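PDB 5I4Q: contact-dependent inhibitor I from Escherichia coli NC101, which probably acts as the immunity protein of a contact-dependent inhibition system, binding the toxic part of inhibitor A and so protecting the cell that makes it. Local coordinates for residues C31-V36 and L102-A107; L50-F55 and Y89-W94; R56-L61 and D78-L83. All coordinates share one frame; numbering follows the deposited sequence.

Contact 1: C31-V36 and L102-A107; sequences CIESLV and LAWPEA
V36 and A103 bring the two backbones nearest, with 6.4 Å between V36 CA and A103 CA. The segment 31-36 is a stretch of the long helix 4-40. The segment 102-107 is the irregular C-terminal tail of an all-helical fold, laid against that helix after helix 88-99. No hydrogen bond joins them, and the contact is van der Waals throughout. V36 meets main chain rather than side chains. Its CG1 lies 3.4 Å from L102 O and 3.6 Å from A103 O. This branch is anti to the backbone N (chi1 172°), and CG2 is anti to the carbonyl carbon.

One turn back along the helix, I32 and E33 receive the six-membered end of the W104 indole. Both aliphatic groups come at the ring obliquely. The E33 carboxylate plane stands almost perpendicular to the indole. E33 OE2 also makes a long, weak ion pair with R75, which is also a cation-pi partner of W104. L79 of helix 74-82 touches both I32 and W104. W104 CZ3 is the meeting point: I32 CG2 lies 3.6 Å from it and E33 CG 3.8 Å.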
loop_
_atom_site.group_PDB
_atom_site.type_symbol
_atom_site.label_atom_id
_atom_site.label_comp_id
_atom_site.label_asym_id
_atom_site.label_seq_id
_atom_site.Cartn_x
_atom_site.Cartn_y
_atom_site.Cartn_z
ATOM N N CYS B 31 21.467 -1.675 -7.631
ATOM C CA CYS B 31 22.117 -2.961 -7.908
ATOM C C CYS B 31 22.039 -3.344 -9.428
ATOM O O CYS B 31 22.995 -3.813 -10.046
ATOM C CB CYS B 31 21.475 -4.034 -7.033
ATOM S SG CYS B 31 22.578 -5.375 -6.570
ATOM N N ILE B 32 20.900 -3.074 -10.030
ATOM C CA ILE B 32 20.712 -3.294 -11.438
ATOM C C ILE B 32 21.557 -2.341 -12.290
ATOM O O ILE B 32 22.110 -2.795 -13.270
ATOM C CB ILE B 32 19.248 -3.144 -11.820
ATOM C CG1 ILE B 32 18.446 -4.309 -11.242
ATOM C CG2 ILE B 32 19.122 -3.022 -13.317
ATOM C CD1 ILE B 32 16.942 -4.069 -11.271
ATOM N N GLU B 33 21.661 -1.054 -11.912
ATOM C CA GLU B 33 22.500 -0.078 -12.643
ATOM C C GLU B 33 23.950 -0.565 -12.722
ATOM O O GLU B 33 24.603 -0.409 -13.737
ATOM C CB GLU B 33 22.504 1.294 -11.968
ATOM C CG GLU B 33 21.235 2.123 -12.105
ATOM C CD GLU B 33 21.306 3.455 -11.339
ATOM O OE1 GLU B 33 21.988 3.532 -10.279
ATOM O OE2 GLU B 33 20.672 4.427 -11.801
ATOM N N SER B 34 24.412 -1.140 -11.625
ATOM C CA SER B 34 25.764 -1.671 -11.468
ATOM C C SER B 34 25.994 -2.960 -12.255
ATOM O O SER B 34 27.053 -3.113 -12.832
ATOM C CB SER B 34 26.065 -1.859 -9.965
ATOM O OG SER B 34 27.131 -2.747 -9.707
ATOM N N LEU B 35 25.016 -3.871 -12.282
ATOM C CA LEU B 35 25.091 -5.098 -13.109
ATOM C C LEU B 35 25.115 -4.815 -14.568
ATOM O O LEU B 35 25.844 -5.452 -15.324
ATOM C CB LEU B 35 23.912 -6.018 -12.868
ATOM C CG LEU B 35 24.035 -6.900 -11.652
ATOM C CD1 LEU B 35 22.695 -7.560 -11.396
ATOM C CD2 LEU B 35 25.119 -7.938 -11.845
ATOM N N VAL B 36 24.264 -3.886 -14.981
ATOM C CA VAL B 36 24.250 -3.418 -16.362
ATOM C C VAL B 36 25.647 -2.873 -16.716
ATOM O O VAL B 36 26.183 -3.234 -17.744
ATOM C CB VAL B 36 23.156 -2.369 -16.599
ATOM C CG1 VAL B 36 23.289 -1.744 -17.993
ATOM C CG2 VAL B 36 21.737 -2.981 -16.475
ATOM N N LEU B 102 24.707 1.561 -23.144
ATOM C CA LEU B 102 23.354 1.648 -22.591
ATOM C C LEU B 102 23.397 1.365 -21.075
ATOM O O LEU B 102 23.885 0.305 -20.645
ATOM C CB LEU B 102 22.382 0.711 -23.325
ATOM C CG LEU B 102 20.897 0.805 -22.890
ATOM C CD1 LEU B 102 20.322 2.158 -23.294
ATOM C CD2 LEU B 102 20.027 -0.307 -23.460
ATOM N N ALA B 103 22.882 2.327 -20.289
ATOM C CA ALA B 103 22.950 2.297 -18.820
ATOM C C ALA B 103 21.706 1.689 -18.152
ATOM O O ALA B 103 21.744 1.314 -16.984
ATOM C CB ALA B 103 23.184 3.713 -18.283
ATOM N N TRP B 104 20.608 1.603 -18.887
ATOM C CA TRP B 104 19.346 1.094 -18.360
ATOM C C TRP B 104 18.555 0.527 -19.544
ATOM O O TRP B 104 18.580 1.092 -20.607
ATOM C CB TRP B 104 18.573 2.238 -17.704
ATOM C CG TRP B 104 17.414 1.786 -16.905
ATOM C CD1 TRP B 104 16.115 1.800 -17.284
ATOM C CD2 TRP B 104 17.439 1.237 -15.579
ATOM N NE1 TRP B 104 15.319 1.283 -16.290
ATOM C CE2 TRP B 104 16.105 0.934 -15.227
ATOM C CE3 TRP B 104 18.456 0.971 -14.654
ATOM C CZ2 TRP B 104 15.756 0.393 -13.980
ATOM C CZ3 TRP B 104 18.109 0.410 -13.422
ATOM C CH2 TRP B 104 16.765 0.148 -13.095
ATOM N N PRO B 105 17.844 -0.574 -19.377
ATOM C CA PRO B 105 17.077 -1.112 -20.507
ATOM C C PRO B 105 16.028 -0.184 -21.136
ATOM O O PRO B 105 15.297 0.508 -20.450
ATOM C CB PRO B 105 16.381 -2.321 -19.908
ATOM C CG PRO B 105 17.223 -2.709 -18.771
ATOM C CD PRO B 105 17.807 -1.460 -18.213
ATOM N N GLU B 106 15.983 -0.203 -22.458
ATOM C CA GLU B 106 15.009 0.545 -23.239
ATOM C C GLU B 106 15.154 0.094 -24.680
ATOM O O GLU B 106 16.179 -0.442 -25.073
ATOM C CB GLU B 106 15.230 2.038 -23.116
ATOM C CG GLU B 106 16.692 2.402 -23.055
ATOM C CD GLU B 106 16.965 3.831 -23.460
ATOM O OE1 GLU B 106 17.052 4.689 -22.551
ATOM O OE2 GLU B 106 17.096 4.081 -24.681
ATOM N N ALA B 107 14.121 0.304 -25.471
ATOM C CA ALA B 107 14.111 -0.191 -26.869
ATOM C C ALA B 107 14.987 0.673 -27.765
ATOM O O ALA B 107 14.971 1.911 -27.636
ATOM C CB ALA B 107 12.688 -0.218 -27.404
#

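Contact 2: L50-F55 and Y89-W94; sequences LFDDLF and YSRKYW
F51, D52 and F55 of helix 44-66 receive R91 of helix 88-99 in a steep helix-helix crossing. The two segment axes stay 12.0 Å apart at their closest, and their directions differ by 102°. Long side chains bridge this wide gap. R91 is the main one, with its chain extended from CG to NE.

The methylene part of R91 lies over the F51 ring. R91 CG sits 4.0 Å from the centroid of the F51 ring, close to the ring normal, in a CH-pi contact. The two side chains run past each other in opposite directions. The guanidinium therefore arrives at the root of F51, where F51 CB lies over one of its faces, 3.5 Å from R91 NH1. F55 comes to the same group obliquely, with F55 CE2 3.8 Å from R91 NE. At the other end of F51, the ring edge meets W94 CB, 4.0 Å from F51 CE1.

The salt bridge is end-on, with both terminal nitrogens on one oxygen. R91 NH2 reaches D52 OD1 at 2.8 Å, in a fairly straight bond (160°) nearly along the C-O axis. R91 NH1 reaches the same D52 OD1 at 3.2 Å, from above the carboxylate plane and with a more bent geometry. D52 OD1 lies in the guanidinium plane for both bonds. Outside the two segments, R91 NE forms a salt bridge with D86, and R91 NH1 bonds to Q48. The S90 hydroxyl, near F55 CZ, bonds to R85 O.

All three guanidinium nitrogens thus have polar partners, while aromatic side chains hold the hydrocarbon part. The two acids, D52 and D86, probably balance the charge of R91, and together with Q48 they hold the guanidinium in one rotation.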
loop_
_atom_site.group_PDB
_atom_site.type_symbol
_atom_site.label_atom_id
_atom_site.label_comp_id
_atom_site.label_asym_id
_atom_site.label_seq_id
_atom_site.Cartn_x
_atom_site.Cartn_y
_atom_site.Cartn_z
ATOM N N LEU B 50 26.401 -12.770 -14.471
ATOM C CA LEU B 50 25.925 -11.447 -14.195
ATOM C C LEU B 50 24.519 -11.280 -14.719
ATOM O O LEU B 50 23.713 -10.641 -14.090
ATOM C CB LEU B 50 26.843 -10.372 -14.795
ATOM C CG LEU B 50 28.286 -10.319 -14.256
ATOM C CD1 LEU B 50 29.114 -9.394 -15.136
ATOM C CD2 LEU B 50 28.304 -9.855 -12.797
ATOM N N PHE B 51 24.235 -11.878 -15.861
ATOM C CA PHE B 51 22.905 -11.878 -16.433
ATOM C C PHE B 51 21.999 -12.710 -15.550
ATOM O O PHE B 51 20.876 -12.332 -15.337
ATOM C CB PHE B 51 22.900 -12.482 -17.836
ATOM C CG PHE B 51 23.115 -11.501 -18.936
ATOM C CD1 PHE B 51 22.214 -10.498 -19.163
ATOM C CD2 PHE B 51 24.167 -11.625 -19.782
ATOM C CE1 PHE B 51 22.379 -9.597 -20.200
ATOM C CE2 PHE B 51 24.349 -10.741 -20.839
ATOM C CZ PHE B 51 23.436 -9.722 -21.054
ATOM N N ASP B 52 22.500 -13.812 -15.000
ATOM C CA ASP B 52 21.683 -14.659 -14.121
ATOM C C ASP B 52 21.167 -13.863 -12.922
ATOM O O ASP B 52 19.991 -13.969 -12.568
ATOM C CB ASP B 52 22.482 -15.861 -13.595
ATOM C CG ASP B 52 22.893 -16.889 -14.705
ATOM O OD1 ASP B 52 22.365 -16.876 -15.870
ATOM O OD2 ASP B 52 23.754 -17.742 -14.378
ATOM N N ASP B 53 22.051 -13.057 -12.320
ATOM C CA ASP B 53 21.672 -12.121 -11.225
ATOM C C ASP B 53 20.687 -11.050 -11.703
ATOM O O ASP B 53 19.694 -10.799 -11.063
ATOM C CB ASP B 53 22.886 -11.408 -10.616
ATOM C CG ASP B 53 23.856 -12.359 -9.926
ATOM O OD1 ASP B 53 23.463 -13.502 -9.548
ATOM O OD2 ASP B 53 25.035 -11.965 -9.760
ATOM N N LEU B 54 20.965 -10.449 -12.850
ATOM C CA LEU B 54 20.098 -9.430 -13.399
ATOM C C LEU B 54 18.703 -9.958 -13.645
ATOM O O LEU B 54 17.742 -9.335 -13.258
ATOM C CB LEU B 54 20.688 -8.934 -14.705
ATOM C CG LEU B 54 19.870 -7.886 -15.439
ATOM C CD1 LEU B 54 19.697 -6.667 -14.545
ATOM C CD2 LEU B 54 20.559 -7.446 -16.705
ATOM N N PHE B 55 18.571 -11.098 -14.307
ATOM C CA PHE B 55 17.225 -11.643 -14.546
ATOM C C PHE B 55 16.523 -12.182 -13.324
ATOM O O PHE B 55 15.261 -12.228 -13.278
ATOM C CB PHE B 55 17.253 -12.714 -15.637
ATOM C CG PHE B 55 17.598 -12.176 -16.996
ATOM C CD1 PHE B 55 16.717 -11.343 -17.646
ATOM C CD2 PHE B 55 18.760 -12.546 -17.638
ATOM C CE1 PHE B 55 16.985 -10.867 -18.915
ATOM C CE2 PHE B 55 19.069 -12.033 -18.898
ATOM C CZ PHE B 55 18.166 -11.208 -19.545
ATOM N N TYR B 89 19.274 -15.393 -26.901
ATOM C CA TYR B 89 19.051 -14.405 -27.947
ATOM C C TYR B 89 18.787 -13.046 -27.361
ATOM O O TYR B 89 19.220 -12.046 -27.930
ATOM C CB TYR B 89 17.943 -14.861 -28.936
ATOM C CG TYR B 89 18.326 -16.151 -29.622
ATOM C CD1 TYR B 89 19.189 -16.140 -30.719
ATOM C CD2 TYR B 89 17.887 -17.381 -29.133
ATOM C CE1 TYR B 89 19.590 -17.303 -31.325
ATOM C CE2 TYR B 89 18.275 -18.555 -29.718
ATOM C CZ TYR B 89 19.141 -18.522 -30.814
ATOM O OH TYR B 89 19.522 -19.731 -31.417
ATOM N N SER B 90 18.119 -12.990 -26.211
ATOM C CA SER B 90 17.914 -11.698 -25.544
ATOM C C SER B 90 19.219 -11.279 -24.879
ATOM O O SER B 90 19.569 -10.100 -24.872
ATOM C CB SER B 90 16.757 -11.756 -24.543
ATOM O OG SER B 90 17.106 -12.456 -23.341
ATOM N N ARG B 91 19.954 -12.237 -24.316
ATOM C CA ARG B 91 21.277 -11.909 -23.732
ATOM C C ARG B 91 22.264 -11.348 -24.740
ATOM O O ARG B 91 23.009 -10.388 -24.430
ATOM C CB ARG B 91 21.899 -13.104 -23.018
ATOM C CG ARG B 91 21.150 -13.464 -21.735
ATOM C CD ARG B 91 21.529 -14.844 -21.252
ATOM N NE ARG B 91 20.873 -15.133 -20.005
ATOM C CZ ARG B 91 21.451 -15.584 -18.901
ATOM N NH1 ARG B 91 22.756 -15.813 -18.842
ATOM N NH2 ARG B 91 20.709 -15.805 -17.834
ATOM N N LYS B 92 22.282 -11.922 -25.932
ATOM C CA LYS B 92 23.149 -11.444 -27.001
ATOM C C LYS B 92 22.794 -9.972 -27.284
ATOM O O LYS B 92 23.659 -9.123 -27.396
ATOM C CB LYS B 92 22.949 -12.335 -28.242
ATOM C CG LYS B 92 24.150 -12.598 -29.133
ATOM C CD LYS B 92 25.347 -13.249 -28.414
ATOM C CE LYS B 92 26.657 -13.198 -29.224
ATOM N NZ LYS B 92 27.801 -13.817 -28.492
ATOM N N TYR B 93 21.499 -9.682 -27.400
ATOM C CA TYR B 93 21.017 -8.330 -27.686
ATOM C C TYR B 93 21.385 -7.341 -26.569
ATOM O O TYR B 93 21.892 -6.259 -26.822
ATOM C CB TYR B 93 19.495 -8.351 -27.871
ATOM C CG TYR B 93 18.856 -6.999 -28.026
ATOM C CD1 TYR B 93 18.963 -6.280 -29.223
ATOM C CD2 TYR B 93 18.099 -6.444 -27.008
ATOM C CE1 TYR B 93 18.361 -5.028 -29.375
ATOM C CE2 TYR B 93 17.474 -5.210 -27.158
ATOM C CZ TYR B 93 17.599 -4.502 -28.331
ATOM O OH TYR B 93 16.984 -3.261 -28.468
ATOM N N TRP B 94 21.125 -7.708 -25.330
ATOM C CA TRP B 94 21.369 -6.780 -24.214
ATOM C C TRP B 94 22.852 -6.595 -24.002
ATOM O O TRP B 94 23.294 -5.480 -23.729
ATOM C CB TRP B 94 20.651 -7.238 -22.941
ATOM C CG TRP B 94 19.137 -7.079 -23.034
ATOM C CD1 TRP B 94 18.206 -8.075 -22.935
ATOM C CD2 TRP B 94 18.406 -5.867 -23.251
ATOM N NE1 TRP B 94 16.941 -7.557 -23.086
ATOM C CE2 TRP B 94 17.039 -6.200 -23.284
ATOM C CE3 TRP B 94 18.773 -4.542 -23.431
ATOM C CZ2 TRP B 94 16.031 -5.249 -23.524
ATOM C CZ3 TRP B 94 17.776 -3.586 -23.647
ATOM C CH2 TRP B 94 16.423 -3.947 -23.675
#

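Contact 3: R56-L61 and D78-L83; sequences RMQSEL and DLIYHL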
loop_
_atom_site.group_PDB
_atom_site.type_symbol
_atom_site.label_atom_id
_atom_site.label_comp_id
_atom_site.label_asym_id
_atom_site.label_seq_id
_atom_site.Cartn_x
_atom_site.Cartn_y
_atom_site.Cartn_z
ATOM N N ARG B 56 17.306 -12.627 -12.343
ATOM C CA ARG B 56 16.755 -13.106 -11.076
ATOM C C ARG B 56 16.066 -11.920 -10.389
ATOM O O ARG B 56 14.974 -12.062 -9.847
ATOM C CB ARG B 56 17.810 -13.685 -10.170
ATOM C CG ARG B 56 17.259 -14.374 -8.923
ATOM C CD ARG B 56 18.307 -14.593 -7.832
ATOM N NE ARG B 56 18.527 -13.389 -7.044
ATOM C CZ ARG B 56 19.627 -12.634 -7.020
ATOM N NH1 ARG B 56 19.629 -11.553 -6.243
ATOM N NH2 ARG B 56 20.710 -12.923 -7.747
HETATM N N MSE B 57 16.690 -10.757 -10.478
HETATM C CA MSE B 57 16.117 -9.549 -9.909
HETATM C C MSE B 57 14.876 -9.112 -10.634
HETATM O O MSE B 57 13.955 -8.696 -10.010
HETATM C CB MSE B 57 17.141 -8.400 -9.881
HETATM C CG MSE B 57 18.214 -8.799 -8.880
HETATM SE SE MSE B 57 19.440 -7.282 -8.479
HETATM C CE MSE B 57 20.861 -8.354 -7.565
ATOM N N GLN B 58 14.914 -9.128 -11.951
ATOM C CA GLN B 58 13.773 -8.805 -12.742
ATOM C C GLN B 58 12.626 -9.734 -12.350
ATOM O O GLN B 58 11.512 -9.296 -12.240
ATOM C CB GLN B 58 14.097 -8.887 -14.240
ATOM C CG GLN B 58 12.934 -8.617 -15.221
ATOM C CD GLN B 58 11.888 -9.706 -15.308
ATOM O OE1 GLN B 58 12.127 -10.859 -14.957
ATOM N NE2 GLN B 58 10.699 -9.348 -15.765
ATOM N N SER B 59 12.922 -11.010 -12.137
ATOM C CA SER B 59 11.888 -12.020 -11.806
ATOM C C SER B 59 11.238 -11.722 -10.515
ATOM O O SER B 59 10.025 -11.876 -10.396
ATOM C CB SER B 59 12.430 -13.434 -11.794
ATOM O OG SER B 59 12.864 -13.751 -13.117
ATOM N N GLU B 60 12.007 -11.219 -9.569
ATOM C CA GLU B 60 11.441 -10.873 -8.313
ATOM C C GLU B 60 10.580 -9.624 -8.468
ATOM O O GLU B 60 9.557 -9.488 -7.791
ATOM C CB GLU B 60 12.550 -10.649 -7.293
ATOM C CG GLU B 60 13.302 -11.916 -6.955
ATOM C CD GLU B 60 14.683 -11.686 -6.285
ATOM O OE1 GLU B 60 15.082 -10.540 -6.024
ATOM O OE2 GLU B 60 15.365 -12.691 -5.993
ATOM N N LEU B 61 11.044 -8.663 -9.300
ATOM C CA LEU B 61 10.282 -7.445 -9.506
ATOM C C LEU B 61 8.990 -7.756 -10.260
ATOM O O LEU B 61 7.962 -7.169 -10.004
ATOM C CB LEU B 61 11.093 -6.402 -10.224
ATOM C CG LEU B 61 12.177 -5.776 -9.349
ATOM C CD1 LEU B 61 13.209 -5.121 -10.207
ATOM C CD2 LEU B 61 11.699 -4.759 -8.358
ATOM N N ASP B 78 9.325 -0.216 -16.843
ATOM C CA ASP B 78 10.000 -0.424 -18.108
ATOM C C ASP B 78 11.037 -1.501 -18.008
ATOM O O ASP B 78 11.109 -2.357 -18.889
ATOM C CB ASP B 78 10.652 0.858 -18.610
ATOM C CG ASP B 78 9.629 1.890 -19.055
ATOM O OD1 ASP B 78 8.439 1.542 -19.332
ATOM O OD2 ASP B 78 10.011 3.072 -19.115
ATOM N N LEU B 79 11.795 -1.502 -16.930
ATOM C CA LEU B 79 12.739 -2.562 -16.712
ATOM C C LEU B 79 12.093 -3.951 -16.642
ATOM O O LEU B 79 12.614 -4.912 -17.239
ATOM C CB LEU B 79 13.534 -2.346 -15.432
ATOM C CG LEU B 79 14.495 -3.534 -15.263
ATOM C CD1 LEU B 79 15.913 -3.041 -15.028
ATOM C CD2 LEU B 79 14.039 -4.562 -14.229
ATOM N N ILE B 80 10.994 -4.072 -15.895
ATOM C CA ILE B 80 10.285 -5.351 -15.786
ATOM C C ILE B 80 9.827 -5.874 -17.160
ATOM O O ILE B 80 9.938 -7.065 -17.461
ATOM C CB ILE B 80 9.093 -5.257 -14.854
ATOM C CG1 ILE B 80 9.541 -5.089 -13.380
ATOM C CG2 ILE B 80 8.208 -6.481 -14.997
ATOM C CD1 ILE B 80 8.360 -4.848 -12.468
ATOM N N TYR B 81 9.339 -4.985 -18.000
ATOM C CA TYR B 81 8.982 -5.373 -19.364
ATOM C C TYR B 81 10.217 -5.770 -20.194
ATOM O O TYR B 81 10.364 -6.899 -20.675
ATOM C CB TYR B 81 8.206 -4.232 -20.041
ATOM C CG TYR B 81 8.030 -4.485 -21.500
ATOM C CD1 TYR B 81 7.016 -5.351 -21.976
ATOM C CD2 TYR B 81 8.897 -3.919 -22.428
ATOM C CE1 TYR B 81 6.892 -5.634 -23.327
ATOM C CE2 TYR B 81 8.762 -4.189 -23.779
ATOM C CZ TYR B 81 7.761 -5.036 -24.214
ATOM O OH TYR B 81 7.680 -5.308 -25.541
ATOM N N HIS B 82 11.124 -4.846 -20.384
ATOM C CA HIS B 82 12.272 -5.107 -21.294
ATOM C C HIS B 82 13.142 -6.312 -20.948
ATOM O O HIS B 82 13.661 -6.961 -21.849
ATOM C CB HIS B 82 13.159 -3.892 -21.361
ATOM C CG HIS B 82 12.503 -2.711 -22.001
ATOM N ND1 HIS B 82 12.178 -2.686 -23.340
ATOM C CD2 HIS B 82 12.190 -1.490 -21.514
ATOM C CE1 HIS B 82 11.642 -1.516 -23.634
ATOM N NE2 HIS B 82 11.648 -0.770 -22.546
ATOM N N LEU B 83 13.295 -6.620 -19.660
ATOM C CA LEU B 83 14.176 -7.699 -19.215
ATOM C C LEU B 83 13.474 -8.985 -18.839
ATOM O O LEU B 83 14.086 -9.881 -18.274
ATOM C CB LEU B 83 15.002 -7.223 -18.037
ATOM C CG LEU B 83 16.140 -6.215 -18.347
ATOM C CD1 LEU B 83 17.143 -6.181 -17.201
ATOM C CD2 LEU B 83 16.910 -6.539 -19.586
#
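Q58 and I80 carry the hydrogen bond between the segments. Q58 NE2 donates to I80 O at 2.9 Å, with an N-H...O angle of 149°. The donor lies in the carbonyl plane, on a lone pair of I80 O. The Q58 chain bends at chi2 (-72°), which turns CD out of line with the first part of the chain. The same NE2 also bonds to D84 OD1, just beyond the segment. One amide nitrogen therefore ties the last turn of helix 74-82 and the turn that follows it to helix 44-66.

The carbon part of Q58 makes the second kind of contact. Q58 CG rests 3.5 Å from L83 O and 3.8 Å from L83 CB. L83 is where the backbone leaves helical geometry, so this side chain lies directly against the helix end.

The third kind is apolar. L61 CB meets I80 CG1 at 3.8 Å. L61 and L79 cross at about a right angle, with 4.1 Å between L61 CD1 and L79 CD2. The layer continues beyond the two segments: L25 and Y28 of helix 4-40 touch L61, and W94 of helix 88-99 touches L83. Separately, the I80 CD1 methyl lies 3.4 Å from the main-chain oxygen L61 O.

S59 and Y81 reach the bound inhibitor A chain: S59 OG bonds to K31 of that chain and Y81 OH to E73 of it.

The segment axes approach to 9.4 Å, with 116° between their directions. Q58 CA and I80 CA are 5.8 Å apart. This is a short helix lying steeply across a longer one in the core of an all-helical fold, with a glutamine side chain holding its C-terminal end.

Contact 3 lies nearest the middle of the chain, and all its touching residues are buried. Contact 2 is also largely buried but has the exposed D52 at its margin. Contact 1 is only partly buried. Contacts 2 and 3 share helix 44-66, which is crossed by helix 88-99 in one and by helix 74-82 in the other. Contact 1 uses helix 4-40 and closes a loop of chain that contains both. The chemistry changes accordingly: dispersion alone in contact 1, a salt bridge beside two phenylalanines in contact 2, and an amide-to-backbone bond among aliphatics in contact 3. I32 packs on L54 of segment 50-55 and on L79 of contact 3, so the three sites adjoin.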